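Local coordinates for protein diol-dehydratase (Roseburia inulinivorans, PDB 5I2A) that dehydrates 1,2-propanediol without vitamin B12 and, like related glycyl radical lyases, probably works through a protein-based glycyl radical, at residues 144-148 / 502-506; 147-153 / 471-477; 457-463 / 702-707; 476-480 / 498-503; 671-676 / 744-749. The contacts are given in a common frame with arbitrary orientation. Where two conformers were deposited one is given. Residue numbers count along the deposited sequence, not the author numbering.

Interactions 1, 2 and 4 lie together around helices 143-150 and 489-521 and the hairpin before the latter. Pairwise they share R147 and A148 (1 and 2), A476 and S477 (2 and 4), and Y502 and N503 (1 and 4); all are partly buried. Interaction 1 is mainly apolar helix packing, interaction 2 adds a histidine-carboxylate bond, and interaction 4 relies on amide and hydroxyl groups. Interaction 3 is the buried contact, where polar side chains satisfy caps and turns; it joins interaction 2 through R460 and N457. Interaction 5, partly buried, stands about 19 to 25 Å, centre to centre, from the others and uses two bridging waters. M500 and I504 of helix 489-521 touch its helix.

Interaction 1. Residues 144-148 / 502-506; sequences ETLRA and YNIEL
This is a steep helix-helix crossing between two α-helices, part of the helical layer of a fold related to pyruvate formate-lyase. The axes of 144-148 and 502-506 approach to 9.8 Å with a signed crossing angle of -108°. The nearest CA pairs are T145 with L506 at 5.1 Å and A148 with N503 at 7.0 Å. L506, in the mt rotamer, packs against E144, T145 and A148. Its CD1 lies 3.5 Å from E144 O and 3.8 Å from A148 CB, while CD2 is 4.0 Å from E144 CB and 3.7 Å from T145 OG1. A148 suits this place because its small methyl fits against L506, and the same CB meets N503 OD1 at 3.8 Å. T145 (chi1 m) sets CG2 3.4 Å from L506 O, and its hydroxyl is hydrogen-bonded to N509 farther along the long helix. N503 (chi1 -78°) turns its amide nitrogen to Q499 and S477. E144 starts toward the partner helix but, with chi1 m and chi2 p, carries its carboxylate away; F195 of the second subunit packs on both E144 and L506. Y502 (chi1 t) brings the end of its ring near the first helix, its OH 3.7 Å from E144 CG. R147, tt with chi3 p, brings its guanidinium to the edge of that ring, where NH2 stands 3.2 Å from Y502 OH.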
# COMPACT_ATOMS: atom_id res chain seq x y z
N GLU A 144 -17.09 8.91 -14.60
CA GLU A 144 -17.92 10.10 -14.48
C GLU A 144 -17.08 11.30 -14.02
O GLU A 144 -17.32 12.43 -14.43
CB GLU A 144 -19.09 9.86 -13.51
CG GLU A 144 -20.17 8.89 -14.05
CD GLU A 144 -19.81 7.41 -13.90
OE1 GLU A 144 -18.67 7.08 -13.55
OE2 GLU A 144 -20.70 6.57 -14.11
N THR A 145 -16.10 11.03 -13.17
CA THR A 145 -15.15 12.04 -12.72
C THR A 145 -14.30 12.58 -13.87
O THR A 145 -14.10 13.79 -13.99
CB THR A 145 -14.23 11.47 -11.63
OG1 THR A 145 -15.04 10.99 -10.54
CG2 THR A 145 -13.26 12.52 -11.13
N LEU A 146 -13.80 11.68 -14.71
CA LEU A 146 -13.02 12.10 -15.87
C LEU A 146 -13.88 12.96 -16.79
O LEU A 146 -13.40 13.94 -17.36
CB LEU A 146 -12.45 10.88 -16.62
CG LEU A 146 -11.47 10.01 -15.82
CD1 LEU A 146 -11.07 8.75 -16.61
CD2 LEU A 146 -10.24 10.81 -15.44
N ARG A 147 -15.16 12.61 -16.92
CA ARG A 147 -16.08 13.36 -17.77
C ARG A 147 -16.28 14.77 -17.22
O ARG A 147 -16.25 15.74 -17.97
CB ARG A 147 -17.43 12.64 -17.89
CG ARG A 147 -18.42 13.36 -18.80
CD ARG A 147 -19.73 12.60 -18.94
NE ARG A 147 -20.42 12.52 -17.66
CZ ARG A 147 -21.46 11.74 -17.40
NH1 ARG A 147 -21.97 10.96 -18.34
NH2 ARG A 147 -22.00 11.75 -16.19
N ALA A 148 -16.47 14.87 -15.91
CA ALA A 148 -16.67 16.18 -15.28
C ALA A 148 -15.46 17.09 -15.53
O ALA A 148 -15.61 18.29 -15.77
CB ALA A 148 -16.93 16.01 -13.79
N TYR A 502 -24.03 16.86 -7.38
CA TYR A 502 -23.49 15.81 -8.24
C TYR A 502 -22.02 16.05 -8.57
O TYR A 502 -21.18 15.15 -8.44
CB TYR A 502 -24.29 15.71 -9.53
CG TYR A 502 -23.80 14.62 -10.47
CD1 TYR A 502 -24.06 13.29 -10.21
CD2 TYR A 502 -23.08 14.94 -11.62
CE1 TYR A 502 -23.62 12.30 -11.06
CE2 TYR A 502 -22.64 13.95 -12.48
CZ TYR A 502 -22.91 12.64 -12.20
OH TYR A 502 -22.48 11.65 -13.05
N ASN A 503 -21.70 17.27 -9.00
CA ASN A 503 -20.35 17.56 -9.43
C ASN A 503 -19.37 17.76 -8.28
O ASN A 503 -18.19 17.48 -8.42
CB ASN A 503 -20.37 18.77 -10.36
CG ASN A 503 -20.82 18.38 -11.74
OD1 ASN A 503 -20.08 17.74 -12.48
ND2 ASN A 503 -22.07 18.71 -12.08
N ILE A 504 -19.86 18.21 -7.14
CA ILE A 504 -19.02 18.28 -5.95
C ILE A 504 -18.54 16.88 -5.56
O ILE A 504 -17.38 16.69 -5.22
CB ILE A 504 -19.77 18.92 -4.77
CG1 ILE A 504 -19.89 20.43 -4.99
CG2 ILE A 504 -19.05 18.64 -3.45
CD1 ILE A 504 -20.91 21.08 -4.06
N GLU A 505 -19.44 15.90 -5.61
CA GLU A 505 -19.07 14.56 -5.20
C GLU A 505 -18.03 13.94 -6.15
O GLU A 505 -17.14 13.19 -5.72
CB GLU A 505 -20.31 13.66 -5.11
CG GLU A 505 -19.95 12.25 -4.64
CD GLU A 505 -21.16 11.44 -4.15
OE1 GLU A 505 -22.31 11.87 -4.38
OE2 GLU A 505 -20.94 10.37 -3.53
N LEU A 506 -18.13 14.26 -7.44
CA LEU A 506 -17.11 13.85 -8.40
C LEU A 506 -15.74 14.49 -8.10
O LEU A 506 -14.70 13.86 -8.31
CB LEU A 506 -17.56 14.19 -9.82
CG LEU A 506 -18.80 13.43 -10.30
CD1 LEU A 506 -19.12 13.75 -11.75
CD2 LEU A 506 -18.59 11.93 -10.11

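Interaction 2. Residues 147-153 / 471-477; sequences RAMKHNF and DNGEIAS
H151 (chi1 m, chi2 -87°) lays one face of its imidazole over A476, whose CB sits 3.6 Å from the ring centroid and 10° off the normal, a CH-pi contact that a small methyl makes easily. At the ring edge ND1 donates to D471 OD2 at 2.6 Å and 172°, and D471 (chi1 t) directs its CA-to-CB bond toward 147-153. The nearest CA pair is H151 with A476, 6.6 Å apart. F153 (chi1 m) packs alongside, CE2 3.3 Å from A476 O and CZ 3.9 Å from S477 CB. R147 stretches over the outside, its CD 3.6 Å from I475 O. K150 NZ and E474 OE1, 4.2 Å apart, form no salt bridge. Helix 143-150 ends in a Schellman motif, with N152 at phi/psi 58/38, F153 N bonded to A148 O (3.0 Å) and N152 N to M149 O (2.9 Å). Facing it is a β-hairpin with a two-residue loop, a type I' turn from D471 to E474 in which N472 and G473 take the positive phi angles.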
# COMPACT_ATOMS: atom_id res chain seq x y z
N ARG A 147 -15.16 12.61 -16.92
CA ARG A 147 -16.08 13.36 -17.77
C ARG A 147 -16.28 14.77 -17.22
O ARG A 147 -16.25 15.74 -17.97
CB ARG A 147 -17.43 12.64 -17.89
CG ARG A 147 -18.42 13.36 -18.80
CD ARG A 147 -19.73 12.60 -18.94
NE ARG A 147 -20.42 12.52 -17.66
CZ ARG A 147 -21.46 11.74 -17.40
NH1 ARG A 147 -21.97 10.96 -18.34
NH2 ARG A 147 -22.00 11.75 -16.19
N ALA A 148 -16.47 14.87 -15.91
CA ALA A 148 -16.67 16.18 -15.28
C ALA A 148 -15.46 17.09 -15.53
O ALA A 148 -15.61 18.29 -15.77
CB ALA A 148 -16.93 16.01 -13.79
N MET A 149 -14.27 16.52 -15.49
CA MET A 149 -13.06 17.31 -15.67
C MET A 149 -12.91 17.72 -17.12
O MET A 149 -12.49 18.84 -17.42
CB MET A 149 -11.83 16.54 -15.19
CG MET A 149 -11.81 16.35 -13.67
SD MET A 149 -10.43 15.32 -13.13
CE MET A 149 -10.91 13.74 -13.69
N LYS A 150 -13.29 16.82 -18.03
CA LYS A 150 -13.22 17.09 -19.46
C LYS A 150 -14.13 18.27 -19.82
O LYS A 150 -13.82 19.07 -20.69
CB LYS A 150 -13.60 15.83 -20.25
CG LYS A 150 -13.60 15.97 -21.76
CD LYS A 150 -13.88 14.62 -22.43
CE LYS A 150 -14.96 14.72 -23.51
NZ LYS A 150 -14.64 15.73 -24.56
N HIS A 151 -15.24 18.39 -19.10
CA HIS A 151 -16.16 19.49 -19.32
C HIS A 151 -15.95 20.63 -18.31
O HIS A 151 -16.83 21.49 -18.13
CB HIS A 151 -17.59 18.97 -19.28
CG HIS A 151 -17.93 18.11 -20.45
ND1 HIS A 151 -18.40 18.63 -21.64
CD2 HIS A 151 -17.83 16.77 -20.64
CE1 HIS A 151 -18.60 17.64 -22.50
NE2 HIS A 151 -18.27 16.50 -21.91
N ASN A 152 -14.79 20.63 -17.67
CA ASN A 152 -14.32 21.76 -16.87
C ASN A 152 -15.25 22.18 -15.72
O ASN A 152 -15.38 23.37 -15.43
CB ASN A 152 -14.08 22.96 -17.78
CG ASN A 152 -13.09 22.65 -18.87
OD1 ASN A 152 -12.06 22.04 -18.63
ND2 ASN A 152 -13.40 23.05 -20.09
N PHE A 153 -15.87 21.21 -15.05
CA PHE A 153 -16.60 21.53 -13.83
C PHE A 153 -15.63 21.91 -12.72
O PHE A 153 -15.91 22.78 -11.91
CB PHE A 153 -17.50 20.37 -13.39
CG PHE A 153 -18.72 20.23 -14.23
CD1 PHE A 153 -19.86 20.95 -13.93
CD2 PHE A 153 -18.71 19.44 -15.36
CE1 PHE A 153 -20.97 20.85 -14.72
CE2 PHE A 153 -19.84 19.33 -16.16
CZ PHE A 153 -20.96 20.03 -15.85
N ASP A 471 -23.52 19.51 -22.71
CA ASP A 471 -22.45 20.44 -23.02
C ASP A 471 -22.02 20.15 -24.45
O ASP A 471 -21.59 19.04 -24.76
CB ASP A 471 -21.29 20.29 -22.04
CG ASP A 471 -20.25 21.39 -22.20
OD1 ASP A 471 -20.64 22.54 -22.44
OD2 ASP A 471 -19.05 21.09 -22.08
N ASN A 472 -22.19 21.13 -25.32
CA ASN A 472 -21.83 20.97 -26.72
C ASN A 472 -22.38 19.69 -27.35
O ASN A 472 -21.66 18.98 -28.04
CB ASN A 472 -20.31 21.01 -26.88
CG ASN A 472 -19.89 21.82 -28.07
OD1 ASN A 472 -20.56 22.79 -28.44
ND2 ASN A 472 -18.80 21.41 -28.73
N GLY A 473 -23.64 19.39 -27.08
CA GLY A 473 -24.30 18.26 -27.70
C GLY A 473 -24.17 16.92 -27.00
O GLY A 473 -24.88 15.98 -27.33
N GLU A 474 -23.26 16.80 -26.04
CA GLU A 474 -23.16 15.54 -25.30
C GLU A 474 -23.56 15.66 -23.83
O GLU A 474 -23.51 16.75 -23.25
CB GLU A 474 -21.74 14.98 -25.41
CG GLU A 474 -20.66 16.02 -25.60
CD GLU A 474 -19.35 15.42 -26.08
OE1 GLU A 474 -18.40 16.18 -26.35
OE2 GLU A 474 -19.27 14.17 -26.20
N ILE A 475 -23.97 14.55 -23.24
CA ILE A 475 -24.27 14.50 -21.82
C ILE A 475 -23.00 14.80 -21.03
O ILE A 475 -21.96 14.18 -21.24
CB ILE A 475 -24.84 13.13 -21.41
CG1 ILE A 475 -26.23 12.94 -22.04
CG2 ILE A 475 -24.95 13.02 -19.89
CD1 ILE A 475 -27.02 11.79 -21.46
N ALA A 476 -23.08 15.79 -20.14
CA ALA A 476 -21.90 16.22 -19.38
C ALA A 476 -22.15 16.22 -17.88
O ALA A 476 -21.22 16.43 -17.10
CB ALA A 476 -21.47 17.60 -19.82
N SER A 477 -23.40 16.00 -17.49
CA SER A 477 -23.81 16.02 -16.09
C SER A 477 -25.18 15.36 -15.98
O SER A 477 -25.70 14.84 -16.97
CB SER A 477 -23.85 17.46 -15.55
OG SER A 477 -24.04 17.47 -14.15

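Interaction 3. Residues 457-463 / 702-707; sequences NMCRPLE and LGAQTG
N457 has extended angles (-90/103) and precedes the turn into the helix that includes 459-463. Opposite it, the helical residues L702 and G703 pass into a type I turn from G703 to T706, whose last residue, T706, is already extended (-118/126). CA atoms pair N457 with L702 at 6.7 Å, R460 with T706 at 6.6 Å and E463 with G707 at 7.6 Å. N457 (chi1 t) works at both ends of its amide: OD1 accepts from C459 N at 2.8 Å, capping the helix, while ND2 donates to T706 OG1 at 2.8 Å. T706 OG1 in turn donates to L702 O at 2.8 Å. A side-chain cap at a strand-to-helix junction is thereby tied to the turn 703-706. A water bridges N457 ND2 (2.9 Å) to Q705 OE1 (2.7 Å). T706 CG2 lies 3.8 Å from C459 CB. G707 N makes two weak hydrogen bonds to the E463 carboxylate, OE2 at 2.9 Å and OE1 at 3.3 Å, and a CB on G707 would collide with OE2, so glycine fits. R460 NH2 forms a salt bridge to E463 OE1 at 3.0 Å, with Q705 O over a guanidinium face. R460 NH1 bonds H151 O, and R713 takes the carbonyls of T706 and G707. N457 pairs its backbone with F153, and helix 459-467 packs against helices 489-521 and 558-574.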
# COMPACT_ATOMS: atom_id res chain seq x y z
N ASN A 457 -15.62 25.28 -10.39
CA ASN A 457 -16.33 26.38 -11.04
C ASN A 457 -17.83 26.30 -10.73
O ASN A 457 -18.54 25.50 -11.32
CB ASN A 457 -16.09 26.34 -12.56
CG ASN A 457 -16.62 27.57 -13.28
OD1 ASN A 457 -17.53 28.25 -12.80
ND2 ASN A 457 -16.04 27.88 -14.44
N MET A 458 -18.31 27.15 -9.83
CA MET A 458 -19.71 27.11 -9.42
C MET A 458 -20.64 27.59 -10.54
O MET A 458 -21.84 27.35 -10.47
CB MET A 458 -19.95 27.94 -8.15
CG MET A 458 -19.09 27.52 -6.94
SD MET A 458 -19.25 28.63 -5.53
CE MET A 458 -21.02 28.63 -5.32
N CYS A 459 -20.10 28.24 -11.57
CA CYS A 459 -20.93 28.63 -12.71
C CYS A 459 -21.25 27.48 -13.67
O CYS A 459 -22.24 27.55 -14.42
CB CYS A 459 -20.25 29.76 -13.50
SG CYS A 459 -20.11 31.31 -12.60
N ARG A 460 -20.42 26.45 -13.71
CA ARG A 460 -20.68 25.39 -14.69
C ARG A 460 -21.95 24.59 -14.35
O ARG A 460 -22.75 24.32 -15.24
CB ARG A 460 -19.45 24.49 -14.87
CG ARG A 460 -18.27 25.21 -15.54
CD ARG A 460 -17.96 24.63 -16.94
NE ARG A 460 -19.02 24.96 -17.86
CZ ARG A 460 -19.40 24.27 -18.92
NH1 ARG A 460 -18.81 23.13 -19.27
NH2 ARG A 460 -20.41 24.74 -19.63
N PRO A 461 -22.16 24.23 -13.06
CA PRO A 461 -23.46 23.63 -12.71
C PRO A 461 -24.65 24.54 -13.02
O PRO A 461 -25.72 24.02 -13.32
CB PRO A 461 -23.34 23.40 -11.19
CG PRO A 461 -21.89 23.15 -11.00
CD PRO A 461 -21.24 24.18 -11.91
N LEU A 462 -24.46 25.85 -12.97
CA LEU A 462 -25.53 26.78 -13.34
C LEU A 462 -25.84 26.68 -14.84
O LEU A 462 -26.99 26.60 -15.24
CB LEU A 462 -25.16 28.23 -12.98
CG LEU A 462 -26.19 29.29 -13.39
CD1 LEU A 462 -27.51 29.09 -12.64
CD2 LEU A 462 -25.64 30.69 -13.13
N GLU A 463 -24.80 26.67 -15.66
CA GLU A 463 -24.97 26.46 -17.09
C GLU A 463 -25.68 25.13 -17.38
O GLU A 463 -26.48 25.05 -18.30
CB GLU A 463 -23.63 26.50 -17.81
CG GLU A 463 -23.01 27.88 -17.88
CD GLU A 463 -21.81 27.92 -18.80
OE1 GLU A 463 -20.71 27.50 -18.39
OE2 GLU A 463 -21.97 28.34 -19.96
N LEU A 702 -10.74 29.79 -15.56
CA LEU A 702 -12.03 29.14 -15.33
C LEU A 702 -13.14 29.91 -16.05
O LEU A 702 -14.03 29.32 -16.66
CB LEU A 702 -12.35 29.00 -13.84
CG LEU A 702 -12.01 27.63 -13.23
CD1 LEU A 702 -10.53 27.28 -13.42
CD2 LEU A 702 -12.39 27.58 -11.74
N GLY A 703 -13.07 31.24 -15.99
CA GLY A 703 -14.00 32.07 -16.73
C GLY A 703 -13.94 31.84 -18.24
O GLY A 703 -14.96 31.91 -18.93
N ALA A 704 -12.75 31.55 -18.75
CA ALA A 704 -12.57 31.25 -20.16
C ALA A 704 -13.27 29.95 -20.56
O ALA A 704 -13.47 29.70 -21.74
CB ALA A 704 -11.07 31.18 -20.51
N GLN A 705 -13.66 29.14 -19.58
CA GLN A 705 -14.32 27.86 -19.83
C GLN A 705 -15.81 27.97 -19.60
O GLN A 705 -16.54 26.98 -19.64
CB GLN A 705 -13.72 26.77 -18.94
CG GLN A 705 -12.27 26.45 -19.29
CD GLN A 705 -11.57 25.67 -18.20
OE1 GLN A 705 -12.01 25.63 -17.05
NE2 GLN A 705 -10.49 25.02 -18.57
N THR A 706 -16.26 29.18 -19.36
CA THR A 706 -17.61 29.43 -18.92
C THR A 706 -18.32 30.29 -19.95
O THR A 706 -17.82 31.36 -20.30
CB THR A 706 -17.62 30.14 -17.56
OG1 THR A 706 -16.82 29.38 -16.64
CG2 THR A 706 -19.03 30.32 -17.03
N GLY A 707 -19.48 29.83 -20.42
CA GLY A 707 -20.30 30.66 -21.29
C GLY A 707 -20.83 31.92 -20.60
O GLY A 707 -20.57 32.17 -19.41
O HOH W 1 -14.20 25.83 -15.41

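Interaction 4. Residues 476-480 / 498-503; sequences ASIQT and KQMLYN
An irregular loop, 476-480, runs along one side of helical residues 498-503, with I478 and Q499 the nearest CA pair at 6.8 Å. Q499, bent by chi1 m and chi2 m, is the central polar group, since a primary amide can give and accept at once. Its NE2 donates to I478 O at 2.8 Å and to T480 OG1 at 3.1 Å, while its OE1 accepts from S477 OG at 2.6 Å. The S477 hydroxyl is therefore a relay, for it also accepts from N503 ND2 at 3.1 Å. N503 ND2 spends its other hydrogen within the helix on Q499 O, 3.0 Å away, and a water donates to both N503 OD1 (2.7 Å) and A476 O (2.7 Å). S477 O receives a weak bond from Q479 NE2 at 3.1 Å, and Q479 NE2 also bonds N468 O. Apolar groups fill in beside this network: I478 (chi1 p) sets CG2 over the face of the Y502 ring, 3.5 Å from its centroid and 13° off the normal, a CH-pi contact. The contact, its segments 18 residues apart, is a network of mostly side-chain hydrogen bonds that folds the connection after hairpin strand 474-475 back against the long helix 489-521.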
# COMPACT_ATOMS: atom_id res chain seq x y z
N ALA A 476 -23.08 15.79 -20.14
CA ALA A 476 -21.90 16.22 -19.38
C ALA A 476 -22.15 16.22 -17.88
O ALA A 476 -21.22 16.43 -17.10
CB ALA A 476 -21.47 17.60 -19.82
N SER A 477 -23.40 16.00 -17.49
CA SER A 477 -23.81 16.02 -16.09
C SER A 477 -25.18 15.36 -15.98
O SER A 477 -25.70 14.84 -16.97
CB SER A 477 -23.85 17.46 -15.55
OG SER A 477 -24.04 17.47 -14.15
N ILE A 478 -25.77 15.37 -14.79
CA ILE A 478 -27.12 14.82 -14.61
C ILE A 478 -28.16 15.68 -15.32
O ILE A 478 -27.94 16.87 -15.56
CB ILE A 478 -27.51 14.71 -13.13
CG1 ILE A 478 -27.29 16.04 -12.41
CG2 ILE A 478 -26.70 13.62 -12.45
CD1 ILE A 478 -27.80 16.06 -10.98
N GLN A 479 -29.29 15.05 -15.67
CA GLN A 479 -30.42 15.74 -16.29
C GLN A 479 -31.40 16.20 -15.22
O GLN A 479 -32.13 15.40 -14.65
CB GLN A 479 -31.15 14.83 -17.30
CG GLN A 479 -30.49 14.75 -18.67
CD GLN A 479 -29.04 14.33 -18.57
OE1 GLN A 479 -28.74 13.18 -18.25
NE2 GLN A 479 -28.13 15.27 -18.82
N THR A 480 -31.42 17.49 -14.92
CA THR A 480 -32.30 18.04 -13.90
C THR A 480 -33.61 18.56 -14.48
O THR A 480 -34.44 19.09 -13.76
CB THR A 480 -31.60 19.19 -13.15
OG1 THR A 480 -30.84 19.98 -14.07
CG2 THR A 480 -30.68 18.65 -12.07
N LYS A 498 -28.84 20.50 -7.14
CA LYS A 498 -28.53 19.12 -7.52
C LYS A 498 -27.36 19.04 -8.49
O LYS A 498 -26.54 18.13 -8.39
CB LYS A 498 -29.76 18.42 -8.12
CG LYS A 498 -30.91 18.13 -7.15
CD LYS A 498 -32.14 17.69 -7.96
CE LYS A 498 -33.37 17.46 -7.10
NZ LYS A 498 -34.60 17.32 -7.93
N GLN A 499 -27.30 19.95 -9.46
CA GLN A 499 -26.14 20.01 -10.35
C GLN A 499 -24.87 20.22 -9.53
O GLN A 499 -23.83 19.66 -9.84
CB GLN A 499 -26.29 21.13 -11.38
CG GLN A 499 -27.33 20.87 -12.45
CD GLN A 499 -26.90 19.78 -13.41
OE1 GLN A 499 -25.74 19.36 -13.41
NE2 GLN A 499 -27.82 19.33 -14.23
N MET A 500 -24.96 21.06 -8.50
CA MET A 500 -23.82 21.34 -7.65
C MET A 500 -23.41 20.08 -6.89
O MET A 500 -22.25 19.70 -6.92
CB MET A 500 -24.14 22.48 -6.68
CG MET A 500 -24.20 23.84 -7.37
SD MET A 500 -22.55 24.49 -7.73
CE MET A 500 -22.06 25.04 -6.10
N LEU A 501 -24.38 19.44 -6.24
CA LEU A 501 -24.10 18.27 -5.40
C LEU A 501 -23.47 17.14 -6.21
O LEU A 501 -22.49 16.55 -5.78
CB LEU A 501 -25.38 17.79 -4.72
CG LEU A 501 -25.21 16.67 -3.69
CD1 LEU A 501 -24.22 17.04 -2.61
CD2 LEU A 501 -26.56 16.29 -3.07
N TYR A 502 -24.03 16.86 -7.38
CA TYR A 502 -23.49 15.81 -8.24
C TYR A 502 -22.02 16.05 -8.57
O TYR A 502 -21.18 15.15 -8.44
CB TYR A 502 -24.29 15.71 -9.53
CG TYR A 502 -23.80 14.62 -10.47
CD1 TYR A 502 -24.06 13.29 -10.21
CD2 TYR A 502 -23.08 14.94 -11.62
CE1 TYR A 502 -23.62 12.30 -11.06
CE2 TYR A 502 -22.64 13.95 -12.48
CZ TYR A 502 -22.91 12.64 -12.20
OH TYR A 502 -22.48 11.65 -13.05
N ASN A 503 -21.70 17.27 -9.00
CA ASN A 503 -20.35 17.56 -9.43
C ASN A 503 -19.37 17.76 -8.28
O ASN A 503 -18.19 17.48 -8.42
CB ASN A 503 -20.37 18.77 -10.36
CG ASN A 503 -20.82 18.38 -11.74
OD1 ASN A 503 -20.08 17.74 -12.48
ND2 ASN A 503 -22.07 18.71 -12.08
O HOH W 2 -20.65 16.00 -14.49

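Interaction 5. Residues 671-676 / 744-749; sequences AYFYTR and LDHAIA
The striking feature is a short hydrogen bond, Y672 OH to D745 OD2 at 2.6 Å, made by an aspartate whose other oxygen closes an Asx motif: D745 OD1 accepts from I748 N at 3.1 Å. An aspartate suits the place because its two oxygens serve the helix and the loop at once. Residues 671-676 are helical, whereas 744-749 are loop, 746-748 having helical angles without regular bonding. CA pairs are A671 with L744 (7.1 Å) and T675 with A749 (6.0 Å). I748 (tt) wedges between side chains, CD1 4.0 Å from Y672 CE1 at the ring edge and 3.7 Å from R676 CG. T675 (chi1 p) holds a water at 2.7 Å from OG1 that donates to D745 O at 3.0 Å; a second water donates to T675 O (2.8 Å) and I748 O (3.0 Å). Helix 661-678 packs against the loop between helix 734-741 and strand 756-759, joining the lyase-like and glycine radical family regions, with I558 of helix 558-574 touching both A671 and L744 and helix 489-521 packing against F673 and Y674.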
# COMPACT_ATOMS: atom_id res chain seq x y z
N ALA A 671 -23.77 30.05 -1.82
CA ALA A 671 -22.52 29.63 -1.19
C ALA A 671 -22.74 28.33 -0.41
O ALA A 671 -21.92 27.41 -0.49
CB ALA A 671 -21.98 30.72 -0.29
N TYR A 672 -23.86 28.23 0.30
CA TYR A 672 -24.17 27.03 1.06
C TYR A 672 -24.32 25.79 0.18
O TYR A 672 -24.04 24.69 0.63
CB TYR A 672 -25.46 27.22 1.87
CG TYR A 672 -25.26 27.82 3.25
CD1 TYR A 672 -24.21 27.42 4.07
CD2 TYR A 672 -26.14 28.78 3.73
CE1 TYR A 672 -24.06 27.96 5.34
CE2 TYR A 672 -25.99 29.33 4.99
CZ TYR A 672 -24.96 28.93 5.79
OH TYR A 672 -24.83 29.49 7.04
N PHE A 673 -24.77 25.96 -1.06
CA PHE A 673 -24.87 24.82 -1.99
C PHE A 673 -23.49 24.21 -2.27
O PHE A 673 -23.38 23.08 -2.78
CB PHE A 673 -25.52 25.25 -3.32
CG PHE A 673 -27.01 25.46 -3.23
CD1 PHE A 673 -27.69 25.21 -2.05
CD2 PHE A 673 -27.72 25.90 -4.33
CE1 PHE A 673 -29.07 25.39 -1.97
CE2 PHE A 673 -29.10 26.08 -4.26
CZ PHE A 673 -29.77 25.83 -3.07
N TYR A 674 -22.44 24.97 -1.96
CA TYR A 674 -21.07 24.48 -2.12
C TYR A 674 -20.47 24.09 -0.77
O TYR A 674 -19.91 23.01 -0.63
CB TYR A 674 -20.19 25.53 -2.80
CG TYR A 674 -18.76 25.08 -3.02
CD1 TYR A 674 -18.44 24.19 -4.04
CD2 TYR A 674 -17.72 25.56 -2.23
CE1 TYR A 674 -17.13 23.78 -4.24
CE2 TYR A 674 -16.41 25.16 -2.43
CZ TYR A 674 -16.12 24.27 -3.44
OH TYR A 674 -14.83 23.87 -3.64
N THR A 675 -20.62 24.96 0.23
CA THR A 675 -19.92 24.76 1.50
C THR A 675 -20.55 23.72 2.42
O THR A 675 -19.86 23.06 3.17
CB THR A 675 -19.79 26.08 2.29
OG1 THR A 675 -21.09 26.62 2.54
CG2 THR A 675 -18.96 27.11 1.49
N ARG A 676 -21.87 23.56 2.38
CA ARG A 676 -22.51 22.61 3.27
C ARG A 676 -22.31 21.16 2.84
O ARG A 676 -21.98 20.33 3.68
CB ARG A 676 -23.99 22.91 3.43
CG ARG A 676 -24.34 23.24 4.86
CD ARG A 676 -25.77 23.65 5.02
NE ARG A 676 -25.88 24.69 6.03
CZ ARG A 676 -26.76 25.69 5.97
NH1 ARG A 676 -27.61 25.76 4.96
NH2 ARG A 676 -26.79 26.59 6.94
N LEU A 744 -22.32 36.36 3.75
CA LEU A 744 -21.98 34.96 3.52
C LEU A 744 -21.63 34.29 4.84
O LEU A 744 -21.19 34.96 5.78
CB LEU A 744 -20.79 34.84 2.57
CG LEU A 744 -20.86 35.48 1.19
CD1 LEU A 744 -19.59 35.18 0.45
CD2 LEU A 744 -22.07 34.94 0.43
N ASP A 745 -21.79 32.97 4.91
CA ASP A 745 -21.24 32.23 6.04
C ASP A 745 -19.77 31.90 5.76
O ASP A 745 -19.48 30.96 5.03
CB ASP A 745 -22.03 30.95 6.30
CG ASP A 745 -21.60 30.23 7.57
OD1 ASP A 745 -20.46 30.42 8.04
OD2 ASP A 745 -22.41 29.45 8.10
N HIS A 746 -18.86 32.66 6.36
CA HIS A 746 -17.43 32.44 6.11
C HIS A 746 -16.86 31.30 6.92
O HIS A 746 -15.97 30.59 6.44
CB HIS A 746 -16.64 33.71 6.40
CG HIS A 746 -16.94 34.84 5.46
ND1 HIS A 746 -16.06 35.23 4.47
CD2 HIS A 746 -18.02 35.64 5.36
CE1 HIS A 746 -16.59 36.23 3.80
NE2 HIS A 746 -17.78 36.50 4.31
N ALA A 747 -17.35 31.15 8.15
CA ALA A 747 -16.79 30.19 9.09
C ALA A 747 -16.96 28.75 8.62
O ALA A 747 -16.08 27.93 8.84
CB ALA A 747 -17.43 30.36 10.47
N ILE A 748 -18.06 28.45 7.94
CA ILE A 748 -18.26 27.10 7.42
C ILE A 748 -17.25 26.80 6.30
O ILE A 748 -16.86 25.65 6.12
CB ILE A 748 -19.71 26.87 6.93
CG1 ILE A 748 -19.98 25.38 6.71
CG2 ILE A 748 -20.06 27.69 5.68
CD1 ILE A 748 -21.46 25.10 6.36
N ALA A 749 -16.80 27.84 5.59
CA ALA A 749 -15.72 27.68 4.61
C ALA A 749 -14.37 27.77 5.32
O ALA A 749 -13.60 28.71 5.10
CB ALA A 749 -15.82 28.74 3.53
O HOH W 3 -20.93 29.33 2.93
O HOH W 4 -17.22 23.47 4.12